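Dimethyl-sulfide monooxygenase (Hyphomicrobium sulfonivorans, PDB 6AK1) uses FMN, NADH and oxygen to oxidise dimethyl sulfide to methanethiol and formaldehyde, the first step in dimethyl sulfide degradation. Local coordinates at residues 60-65 with 78-83; 16-21 with 313-318; 179-184 with 214-219; 117-122 with 170-175. All coordinates share one frame; numbering follows the deposited sequence.

Contact 1: 60-65 with 78-83; sequences VGVYDV and DQVPVN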
# COMPACT_ATOMS: atom_id res chain seq x y z
N VAL A 60 -8.86 -5.88 -8.82
CA VAL A 60 -10.11 -6.57 -9.07
C VAL A 60 -10.34 -6.70 -10.57
O VAL A 60 -11.43 -7.12 -11.00
CB VAL A 60 -11.29 -5.87 -8.37
CG1 VAL A 60 -11.22 -6.09 -6.86
CG2 VAL A 60 -11.31 -4.38 -8.70
N GLY A 61 -9.33 -6.37 -11.37
CA GLY A 61 -9.33 -6.64 -12.79
C GLY A 61 -8.16 -7.54 -13.15
O GLY A 61 -7.26 -7.79 -12.34
N VAL A 62 -8.15 -8.01 -14.40
CA VAL A 62 -7.16 -8.97 -14.86
C VAL A 62 -6.26 -8.33 -15.91
O VAL A 62 -6.60 -7.32 -16.53
CB VAL A 62 -7.80 -10.25 -15.42
CG1 VAL A 62 -8.66 -10.95 -14.29
CG2 VAL A 62 -8.65 -9.91 -16.63
N TYR A 63 -5.07 -8.93 -16.09
CA TYR A 63 -4.07 -8.45 -17.03
C TYR A 63 -4.31 -9.17 -18.35
O TYR A 63 -3.83 -10.28 -18.60
CB TYR A 63 -2.66 -8.69 -16.48
CG TYR A 63 -2.31 -7.84 -15.27
CD1 TYR A 63 -2.88 -8.08 -14.03
CD2 TYR A 63 -1.41 -6.79 -15.37
CE1 TYR A 63 -2.56 -7.30 -12.92
CE2 TYR A 63 -1.08 -6.00 -14.27
CZ TYR A 63 -1.66 -6.26 -13.05
OH TYR A 63 -1.34 -5.48 -11.95
N ASP A 64 -5.09 -8.53 -19.22
CA ASP A 64 -5.49 -9.13 -20.49
C ASP A 64 -5.01 -8.34 -21.71
O ASP A 64 -5.58 -8.47 -22.79
CB ASP A 64 -7.02 -9.28 -20.54
CG ASP A 64 -7.76 -7.98 -20.23
OD1 ASP A 64 -7.12 -6.90 -20.18
OD2 ASP A 64 -8.99 -8.05 -20.05
N VAL A 65 -3.97 -7.52 -21.56
CA VAL A 65 -3.45 -6.75 -22.70
C VAL A 65 -2.53 -7.60 -23.57
O VAL A 65 -2.67 -7.63 -24.80
CB VAL A 65 -2.74 -5.47 -22.20
CG1 VAL A 65 -1.92 -4.84 -23.33
CG2 VAL A 65 -3.76 -4.49 -21.64
N ASP A 78 -0.30 -14.56 -12.69
CA ASP A 78 0.12 -13.16 -12.57
C ASP A 78 -1.05 -12.31 -12.08
O ASP A 78 -1.83 -11.77 -12.87
CB ASP A 78 0.68 -12.65 -13.89
CG ASP A 78 1.81 -13.53 -14.40
OD1 ASP A 78 2.88 -13.56 -13.76
OD2 ASP A 78 1.60 -14.23 -15.42
N GLN A 79 -1.15 -12.20 -10.75
CA GLN A 79 -2.18 -11.45 -10.02
C GLN A 79 -3.58 -11.98 -10.32
O GLN A 79 -4.58 -11.29 -10.08
CB GLN A 79 -2.06 -9.95 -10.29
CG GLN A 79 -0.68 -9.39 -9.83
CD GLN A 79 -0.61 -7.87 -9.82
OE1 GLN A 79 -1.63 -7.18 -9.85
NE2 GLN A 79 0.62 -7.33 -9.78
N VAL A 80 -3.67 -13.21 -10.83
CA VAL A 80 -4.91 -13.95 -10.89
C VAL A 80 -4.55 -15.43 -10.65
O VAL A 80 -3.61 -15.94 -11.25
CB VAL A 80 -5.66 -13.74 -12.24
CG1 VAL A 80 -4.83 -14.20 -13.44
CG2 VAL A 80 -7.03 -14.45 -12.21
N PRO A 81 -5.27 -16.11 -9.74
CA PRO A 81 -6.36 -15.63 -8.88
C PRO A 81 -5.90 -14.61 -7.84
O PRO A 81 -4.74 -14.59 -7.46
CB PRO A 81 -6.85 -16.92 -8.19
CG PRO A 81 -5.66 -17.85 -8.23
CD PRO A 81 -4.98 -17.55 -9.54
N VAL A 82 -6.82 -13.75 -7.39
CA VAL A 82 -6.51 -12.79 -6.34
C VAL A 82 -7.68 -12.77 -5.36
O VAL A 82 -8.84 -12.63 -5.77
CB VAL A 82 -6.22 -11.39 -6.90
CG1 VAL A 82 -7.33 -10.95 -7.82
CG2 VAL A 82 -6.02 -10.36 -5.77
N ASN A 83 -7.39 -12.97 -4.08
CA ASN A 83 -8.41 -12.95 -3.04
C ASN A 83 -8.49 -11.58 -2.37
O ASN A 83 -7.61 -10.72 -2.52
CB ASN A 83 -8.15 -14.04 -2.00
CG ASN A 83 -8.60 -15.41 -2.48
OD1 ASN A 83 -9.10 -15.55 -3.60
ND2 ASN A 83 -8.41 -16.43 -1.64
O HOH W 1 -4.64 -11.12 -14.14

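Contact 2: 16-21 with 313-318; sequences SHQSAG and GGWTGI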
# COMPACT_ATOMS: atom_id res chain seq x y z
N SER A 16 1.76 -14.71 -8.27
CA SER A 16 2.81 -13.89 -8.89
C SER A 16 2.44 -12.42 -8.76
O SER A 16 1.44 -11.96 -9.34
CB SER A 16 3.01 -14.28 -10.35
OG SER A 16 3.49 -15.61 -10.48
N HIS A 17 3.24 -11.67 -8.00
CA HIS A 17 2.94 -10.29 -7.68
C HIS A 17 3.82 -9.35 -8.49
O HIS A 17 3.35 -8.70 -9.43
CB HIS A 17 3.15 -10.05 -6.17
CG HIS A 17 2.78 -8.67 -5.72
ND1 HIS A 17 3.24 -8.14 -4.52
CD2 HIS A 17 2.00 -7.72 -6.28
CE1 HIS A 17 2.75 -6.92 -4.38
NE2 HIS A 17 2.00 -6.63 -5.43
N GLN A 18 5.09 -9.25 -8.11
CA GLN A 18 6.07 -8.45 -8.82
C GLN A 18 7.06 -9.29 -9.63
O GLN A 18 7.88 -8.72 -10.36
CB GLN A 18 6.83 -7.55 -7.84
CG GLN A 18 5.96 -6.59 -7.05
CD GLN A 18 5.31 -5.50 -7.93
OE1 GLN A 18 4.08 -5.38 -7.98
NE2 GLN A 18 6.13 -4.72 -8.61
N SER A 19 6.99 -10.63 -9.54
CA SER A 19 7.93 -11.52 -10.23
C SER A 19 7.17 -12.62 -10.95
O SER A 19 6.15 -13.12 -10.46
CB SER A 19 8.92 -12.16 -9.25
OG SER A 19 9.82 -11.20 -8.73
N ALA A 20 7.69 -13.03 -12.11
CA ALA A 20 7.03 -14.01 -12.97
C ALA A 20 7.79 -15.33 -12.93
O ALA A 20 9.02 -15.34 -13.02
CB ALA A 20 6.93 -13.50 -14.41
N GLY A 21 7.06 -16.45 -12.81
CA GLY A 21 7.66 -17.77 -12.83
C GLY A 21 8.37 -18.22 -11.56
O GLY A 21 8.50 -19.44 -11.34
N GLY A 313 1.90 -5.60 -19.81
CA GLY A 313 0.74 -5.17 -20.58
C GLY A 313 -0.26 -4.40 -19.73
O GLY A 313 -0.70 -3.31 -20.11
N GLY A 314 -0.63 -4.95 -18.57
CA GLY A 314 -1.54 -4.24 -17.69
C GLY A 314 -0.92 -3.00 -17.07
O GLY A 314 -1.60 -1.99 -16.88
N TRP A 315 0.38 -3.05 -16.75
CA TRP A 315 1.01 -1.92 -16.09
C TRP A 315 1.21 -0.74 -17.03
O TRP A 315 1.07 0.41 -16.61
CB TRP A 315 2.36 -2.31 -15.50
CG TRP A 315 2.28 -3.15 -14.30
CD1 TRP A 315 1.22 -3.24 -13.42
CD2 TRP A 315 3.28 -4.05 -13.83
NE1 TRP A 315 1.52 -4.15 -12.43
CE2 TRP A 315 2.78 -4.66 -12.66
CE3 TRP A 315 4.55 -4.41 -14.29
CZ2 TRP A 315 3.51 -5.60 -11.93
CZ3 TRP A 315 5.28 -5.34 -13.58
CH2 TRP A 315 4.76 -5.93 -12.41
N THR A 316 1.56 -0.99 -18.30
CA THR A 316 1.88 0.09 -19.22
C THR A 316 0.89 0.25 -20.36
O THR A 316 0.89 1.31 -21.00
CB THR A 316 3.29 -0.11 -19.83
OG1 THR A 316 3.26 -1.20 -20.76
CG2 THR A 316 4.31 -0.42 -18.75
N GLY A 317 0.05 -0.74 -20.64
CA GLY A 317 -0.83 -0.69 -21.79
C GLY A 317 -0.23 -1.18 -23.10
O GLY A 317 -0.92 -1.20 -24.12
N ILE A 318 1.03 -1.59 -23.11
CA ILE A 318 1.68 -2.01 -24.34
C ILE A 318 1.57 -3.52 -24.47
O ILE A 318 1.99 -4.26 -23.58
CB ILE A 318 3.15 -1.57 -24.36
CG1 ILE A 318 3.25 -0.05 -24.31
CG2 ILE A 318 3.85 -2.15 -25.59
CD1 ILE A 318 4.58 0.41 -23.79

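Contact 3: 179-184 with 214-219; sequences DAVKRD and CEPSPQ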
# COMPACT_ATOMS: atom_id res chain seq x y z
N ASP A 179 -16.19 11.78 23.82
CA ASP A 179 -16.85 11.32 25.03
C ASP A 179 -18.31 10.91 24.80
O ASP A 179 -19.08 10.81 25.77
CB ASP A 179 -16.72 12.38 26.13
CG ASP A 179 -17.71 13.49 25.98
OD1 ASP A 179 -18.06 13.82 24.82
OD2 ASP A 179 -18.14 14.04 27.02
N ALA A 180 -18.70 10.65 23.55
CA ALA A 180 -20.01 10.07 23.27
C ALA A 180 -20.18 8.72 23.97
O ALA A 180 -21.18 8.49 24.67
CB ALA A 180 -20.21 9.92 21.76
N VAL A 181 -19.23 7.81 23.78
CA VAL A 181 -19.37 6.44 24.27
C VAL A 181 -19.10 6.42 25.77
O VAL A 181 -18.08 6.95 26.24
CB VAL A 181 -18.43 5.49 23.51
CG1 VAL A 181 -18.45 4.11 24.14
CG2 VAL A 181 -18.85 5.39 22.05
N LYS A 182 -20.01 5.81 26.53
CA LYS A 182 -19.91 5.72 27.98
C LYS A 182 -19.62 4.31 28.46
O LYS A 182 -18.89 4.14 29.44
CB LYS A 182 -21.22 6.19 28.64
CG LYS A 182 -21.69 7.56 28.24
CD LYS A 182 -20.63 8.63 28.53
CE LYS A 182 -21.18 10.01 28.20
NZ LYS A 182 -20.12 11.04 28.23
N ARG A 183 -20.21 3.30 27.81
CA ARG A 183 -20.01 1.89 28.17
C ARG A 183 -20.28 1.67 29.65
O ARG A 183 -19.59 0.91 30.33
CB ARG A 183 -18.60 1.42 27.77
CG ARG A 183 -18.44 1.16 26.26
CD ARG A 183 -17.01 0.96 25.78
NE ARG A 183 -16.99 0.46 24.40
CZ ARG A 183 -17.04 -0.84 24.09
NH1 ARG A 183 -17.09 -1.75 25.06
NH2 ARG A 183 -17.05 -1.23 22.82
N ASP A 184 -21.30 2.34 30.16
CA ASP A 184 -21.53 2.45 31.60
C ASP A 184 -22.61 1.44 32.00
O ASP A 184 -23.79 1.69 31.82
CB ASP A 184 -21.93 3.89 31.94
CG ASP A 184 -21.96 4.17 33.45
OD1 ASP A 184 -22.31 3.27 34.23
OD2 ASP A 184 -21.66 5.32 33.83
N CYS A 214 -20.14 2.99 13.39
CA CYS A 214 -19.13 2.45 14.29
C CYS A 214 -18.72 3.47 15.34
O CYS A 214 -18.59 4.67 15.05
CB CYS A 214 -17.85 2.04 13.54
SG CYS A 214 -18.09 0.93 12.17
N GLU A 215 -18.42 2.97 16.55
CA GLU A 215 -17.89 3.84 17.59
C GLU A 215 -16.43 4.15 17.29
O GLU A 215 -15.78 3.44 16.51
CB GLU A 215 -18.03 3.19 18.97
CG GLU A 215 -17.04 2.08 19.27
CD GLU A 215 -17.25 1.48 20.66
OE1 GLU A 215 -17.89 0.41 20.75
OE2 GLU A 215 -16.78 2.08 21.66
N PRO A 216 -15.89 5.23 17.86
CA PRO A 216 -14.49 5.61 17.59
C PRO A 216 -13.52 4.48 17.88
O PRO A 216 -13.57 3.85 18.94
CB PRO A 216 -14.27 6.81 18.52
CG PRO A 216 -15.60 7.43 18.62
CD PRO A 216 -16.61 6.29 18.60
N SER A 217 -12.64 4.23 16.93
CA SER A 217 -11.59 3.22 17.00
C SER A 217 -10.28 3.85 17.47
O SER A 217 -10.15 5.08 17.50
CB SER A 217 -11.43 2.55 15.63
OG SER A 217 -11.16 3.51 14.60
N PRO A 218 -9.29 3.04 17.85
CA PRO A 218 -8.05 3.60 18.44
C PRO A 218 -7.36 4.69 17.61
O PRO A 218 -6.87 5.66 18.20
CB PRO A 218 -7.16 2.37 18.61
CG PRO A 218 -8.13 1.27 18.91
CD PRO A 218 -9.38 1.58 18.10
N GLN A 219 -7.29 4.56 16.29
CA GLN A 219 -6.69 5.59 15.45
C GLN A 219 -7.71 6.54 14.84
O GLN A 219 -7.32 7.59 14.32
CB GLN A 219 -5.89 4.95 14.30
CG GLN A 219 -4.59 4.30 14.69
CD GLN A 219 -3.95 3.58 13.53
OE1 GLN A 219 -2.77 3.80 13.20
NE2 GLN A 219 -4.72 2.69 12.88

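Contact 4: 117-122 with 170-175; sequences RRLSTL and KLWEGS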
# COMPACT_ATOMS: atom_id res chain seq x y z
N ARG A 117 -16.96 1.55 7.37
CA ARG A 117 -17.24 0.56 8.41
C ARG A 117 -16.26 -0.61 8.34
O ARG A 117 -15.80 -1.10 9.37
CB ARG A 117 -18.68 0.05 8.32
CG ARG A 117 -19.06 -0.90 9.45
CD ARG A 117 -20.50 -1.44 9.35
NE ARG A 117 -20.63 -2.46 8.31
CZ ARG A 117 -21.40 -3.54 8.42
NH1 ARG A 117 -22.12 -3.73 9.52
NH2 ARG A 117 -21.44 -4.43 7.43
N ARG A 118 -15.93 -1.05 7.13
CA ARG A 118 -15.01 -2.19 7.01
C ARG A 118 -13.63 -1.83 7.55
O ARG A 118 -12.99 -2.66 8.19
CB ARG A 118 -14.93 -2.66 5.56
CG ARG A 118 -16.26 -3.11 4.98
CD ARG A 118 -16.14 -3.44 3.49
NE ARG A 118 -15.27 -4.57 3.28
CZ ARG A 118 -14.28 -4.64 2.38
NH1 ARG A 118 -14.04 -3.63 1.55
NH2 ARG A 118 -13.57 -5.74 2.31
N LEU A 119 -13.17 -0.60 7.30
CA LEU A 119 -11.86 -0.20 7.80
C LEU A 119 -11.90 0.09 9.30
O LEU A 119 -10.97 -0.28 10.02
CB LEU A 119 -11.34 1.01 7.02
CG LEU A 119 -10.90 0.70 5.58
CD1 LEU A 119 -10.77 1.95 4.77
CD2 LEU A 119 -9.59 -0.09 5.59
N SER A 120 -12.96 0.75 9.78
CA SER A 120 -13.13 0.95 11.22
C SER A 120 -13.14 -0.37 11.95
O SER A 120 -12.53 -0.50 13.02
CB SER A 120 -14.45 1.68 11.54
OG SER A 120 -14.38 3.06 11.28
N THR A 121 -13.84 -1.37 11.39
CA THR A 121 -13.89 -2.70 12.01
C THR A 121 -12.49 -3.28 12.17
O THR A 121 -12.17 -3.85 13.22
CB THR A 121 -14.78 -3.64 11.19
OG1 THR A 121 -16.12 -3.14 11.20
CG2 THR A 121 -14.76 -5.05 11.75
N LEU A 122 -11.64 -3.14 11.15
CA LEU A 122 -10.27 -3.66 11.27
C LEU A 122 -9.46 -2.86 12.29
O LEU A 122 -8.62 -3.43 13.00
CB LEU A 122 -9.57 -3.63 9.90
CG LEU A 122 -9.98 -4.74 8.93
CD1 LEU A 122 -9.03 -4.75 7.74
CD2 LEU A 122 -10.01 -6.09 9.64
N LYS A 170 -15.15 12.73 7.72
CA LYS A 170 -16.27 13.18 8.55
C LYS A 170 -16.82 12.04 9.39
O LYS A 170 -17.10 12.21 10.58
CB LYS A 170 -17.38 13.77 7.68
CG LYS A 170 -17.04 15.12 7.06
CD LYS A 170 -18.19 15.66 6.18
CE LYS A 170 -17.82 16.99 5.52
NZ LYS A 170 -18.89 17.46 4.59
N LEU A 171 -16.97 10.86 8.78
CA LEU A 171 -17.49 9.71 9.52
C LEU A 171 -16.54 9.31 10.65
O LEU A 171 -16.97 9.12 11.79
CB LEU A 171 -17.73 8.55 8.56
CG LEU A 171 -18.84 8.79 7.55
CD1 LEU A 171 -18.80 7.76 6.43
CD2 LEU A 171 -20.22 8.79 8.24
N TRP A 172 -15.24 9.24 10.35
CA TRP A 172 -14.25 8.73 11.29
C TRP A 172 -13.91 9.73 12.40
O TRP A 172 -13.77 9.33 13.56
CB TRP A 172 -12.96 8.36 10.56
CG TRP A 172 -13.00 7.08 9.76
CD1 TRP A 172 -13.76 5.96 10.02
CD2 TRP A 172 -12.26 6.79 8.56
NE1 TRP A 172 -13.52 5.00 9.07
CE2 TRP A 172 -12.61 5.48 8.16
CE3 TRP A 172 -11.34 7.52 7.80
CZ2 TRP A 172 -12.05 4.87 7.02
CZ3 TRP A 172 -10.78 6.91 6.66
CH2 TRP A 172 -11.15 5.60 6.29
N GLU A 173 -13.76 11.01 12.05
CA GLU A 173 -13.29 12.04 12.98
C GLU A 173 -14.40 12.87 13.61
O GLU A 173 -14.32 13.20 14.80
CB GLU A 173 -12.32 12.99 12.27
CG GLU A 173 -11.08 12.32 11.68
CD GLU A 173 -10.09 11.85 12.75
OE1 GLU A 173 -10.12 12.38 13.89
OE2 GLU A 173 -9.28 10.95 12.45
N GLY A 174 -15.44 13.24 12.85
CA GLY A 174 -16.41 14.20 13.34
C GLY A 174 -17.72 13.66 13.87
O GLY A 174 -18.33 14.26 14.77
N SER A 175 -18.16 12.51 13.35
CA SER A 175 -19.52 12.05 13.62
C SER A 175 -19.75 11.73 15.09
O SER A 175 -20.78 12.10 15.66
CB SER A 175 -19.84 10.85 12.74
OG SER A 175 -21.18 10.47 12.96

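Contact 1: 60-65 with 78-83
Y63 and Q79 carry the polar part of this contact through one direct hydrogen bond: the phenol OH of Y63 donates to OE1 of Q79 over 2.7 Å. The C=O...O angle of 106° and the position of the donor, 51° above the amide plane, place the phenol over the carbonyl rather than on a lone pair. OE1 in turn lies at the edge of the tyrosine ring, and ring and amide planes stand 78° apart. The Q79 chain runs extended beyond CG, which carries OE1 out to the phenol. Nearer the backbone, CB of Q79 lies 3.8 Å from CE1 of Y63. The other end of the amide is held too, NE2 of Q79 donating to the carbonyl O of H17.

A water supplies the second polar link. It accepts from the backbone N of Y63 at 3.0 Å and donates to the carbonyl O of D78 at 3.2 Å, lying in the plane of the tyrosine ring at its edge.

Apolar contact is slight, CG1 of V62 meeting CG2 of V80 at 4.4 Å. Replacing Y63 by a phenylalanine would probably leave OE1 of Q79 without this donor and the amide less firmly fixed in rotation.

Y63 also meets W315 edge-to-face, and the side chains of Y63 and Q79 touch L311 of helix 305-316. The arrangement belongs to the long loop region that follows strand 53-57 of the TIM barrel in this luciferase-like monooxygenase; the Q79 side chain lies about 8 Å from that of D58, a probable FMN-binding residue.

Contact 2: 16-21 with 313-318
W315 meets the 16-21 loop through one corner of its indole, the CZ2 atom. Its CB points toward the loop, and with CG anti to the carbonyl carbon (chi1 -73°) the ring is carried outward from the end of helix 305-316. Along the pyrrole edge NE1 lies beside Y63. Farther out, CZ2 comes to 4.0 Å from the carbonyl O of H17, which lies at the ring edge and near its plane. The same CZ2 is 4.0 Å from OE1 of Q18, which approaches obliquely, with amide and indole planes 25° apart. Both approaches are van der Waals contacts, and no hydrogen bond joins the two segments.

In Q18 the first torsion lays CG over the H17 ring, 3.9 Å above its centre, and the bend at chi2 (-67°) then turns the amide toward the indole.

Just past W315 the helix ends: G317 N still bonds to G313 O at 2.7 Å, and G317 then takes positive phi. The tryptophan thus bridges from the last turn of helix 305-316 to the loop between strand 6-12 and helix 36-48. It also touches M308, two turns back in its own helix, while Q18 rests on F10 of strand 6-12.

Contact 3: 179-184 with 214-219
A side-on, two-nitrogen salt bridge ties the weakly bonded strand 181-184, paired antiparallel with 189-191, to the loop that precedes barrel strand 223-227, at the protein surface and away from the annotated sites. R183 and E215 form it. NE of R183 donates to OE2 of E215 at 3.2 Å with an N-H...O angle of 164°, on the syn lone pair and in the guanidinium plane. NH2 gives the shorter bond, 2.8 Å to OE1, but bends to 150°. Guanidinium and carboxylate planes are 29° apart, close enough to coplanar for each nitrogen to find its own oxygen. E215 reaches across with CG lying between its backbone N and carbonyl carbon and the rest of its chain extended. A glutamine in its place would probably weaken the grip, leaving the charge of R183 without its mate and one guanidinium nitrogen facing an amide NH2.

F190 touches both R183 and E215, and W176 touches both V181 and P216. The hydrophobic share is one pair, CG2 of V181 resting 4.2 Å from CD of P216. V181 also crosses the glutamate at about a right angle, its CG1 making a van der Waals approach of 3.6 Å to OE2 of E215.

Contact 4: 117-122 with 170-175
The indole of W172 meets helix 112-126 edge-on: OG of S120 and CD1 of L119 both lie near its plane, at different stretches of its rim. This is helix-to-helix packing on the outside of a TIM barrel, between helix 112-126, which links strands 100-106 and 130-135, and helix 157-174. The closest backbone pair is S120 with W172, 7.9 Å between CA atoms, so the wide tryptophan side chain spans most of the separation.

On the pyrrole side, OG of S120 stands 3.1 Å from NE1 of W172. Each of these atoms has a bond to the backbone carbonyl of A116, and the serine hydroxyl is also hydrogen-bonded to NE2 of H212, so a cluster of polar atoms is satisfied at a buried interface. With chi1 at -75°, CG of W172 sits anti to its carbonyl carbon and the ring is swung over to the facing helix.

A wider pi-type turn at 170-174 accompanies the tryptophan: S175 N makes a weak bond to K170 O at 3.0 Å, an acceptor it shares with G174 N. L119 takes up the benzene side of the ring, crossing it obliquely. CD1 of the leucine lies 3.9 Å from CZ2 of W172 and 4.0 Å from CH2, while its CB is also 3.9 Å from CZ2.

From the N terminus, the chain passes strand 6-12 into loop 16-21, whose partner comes only at 313-318, so contact 2 spans the largest loop and encloses the other three. Contact 1 closes first, a short loop around helix 71-75, and touches contact 2 through a probable backbone hydrogen bond from Q79 to S16. Contact 4 follows, joining helices 112-126 and 157-174, and closes before contact 3 opens on the next strand, 181-184. These two meet through C214, whose SG lies 3.4 Å from CG of R117. Contacts 1 and 2 thus join loops and helix 305-316, while contacts 3 and 4 lie on the opposite side of the chain's centre from contact 2.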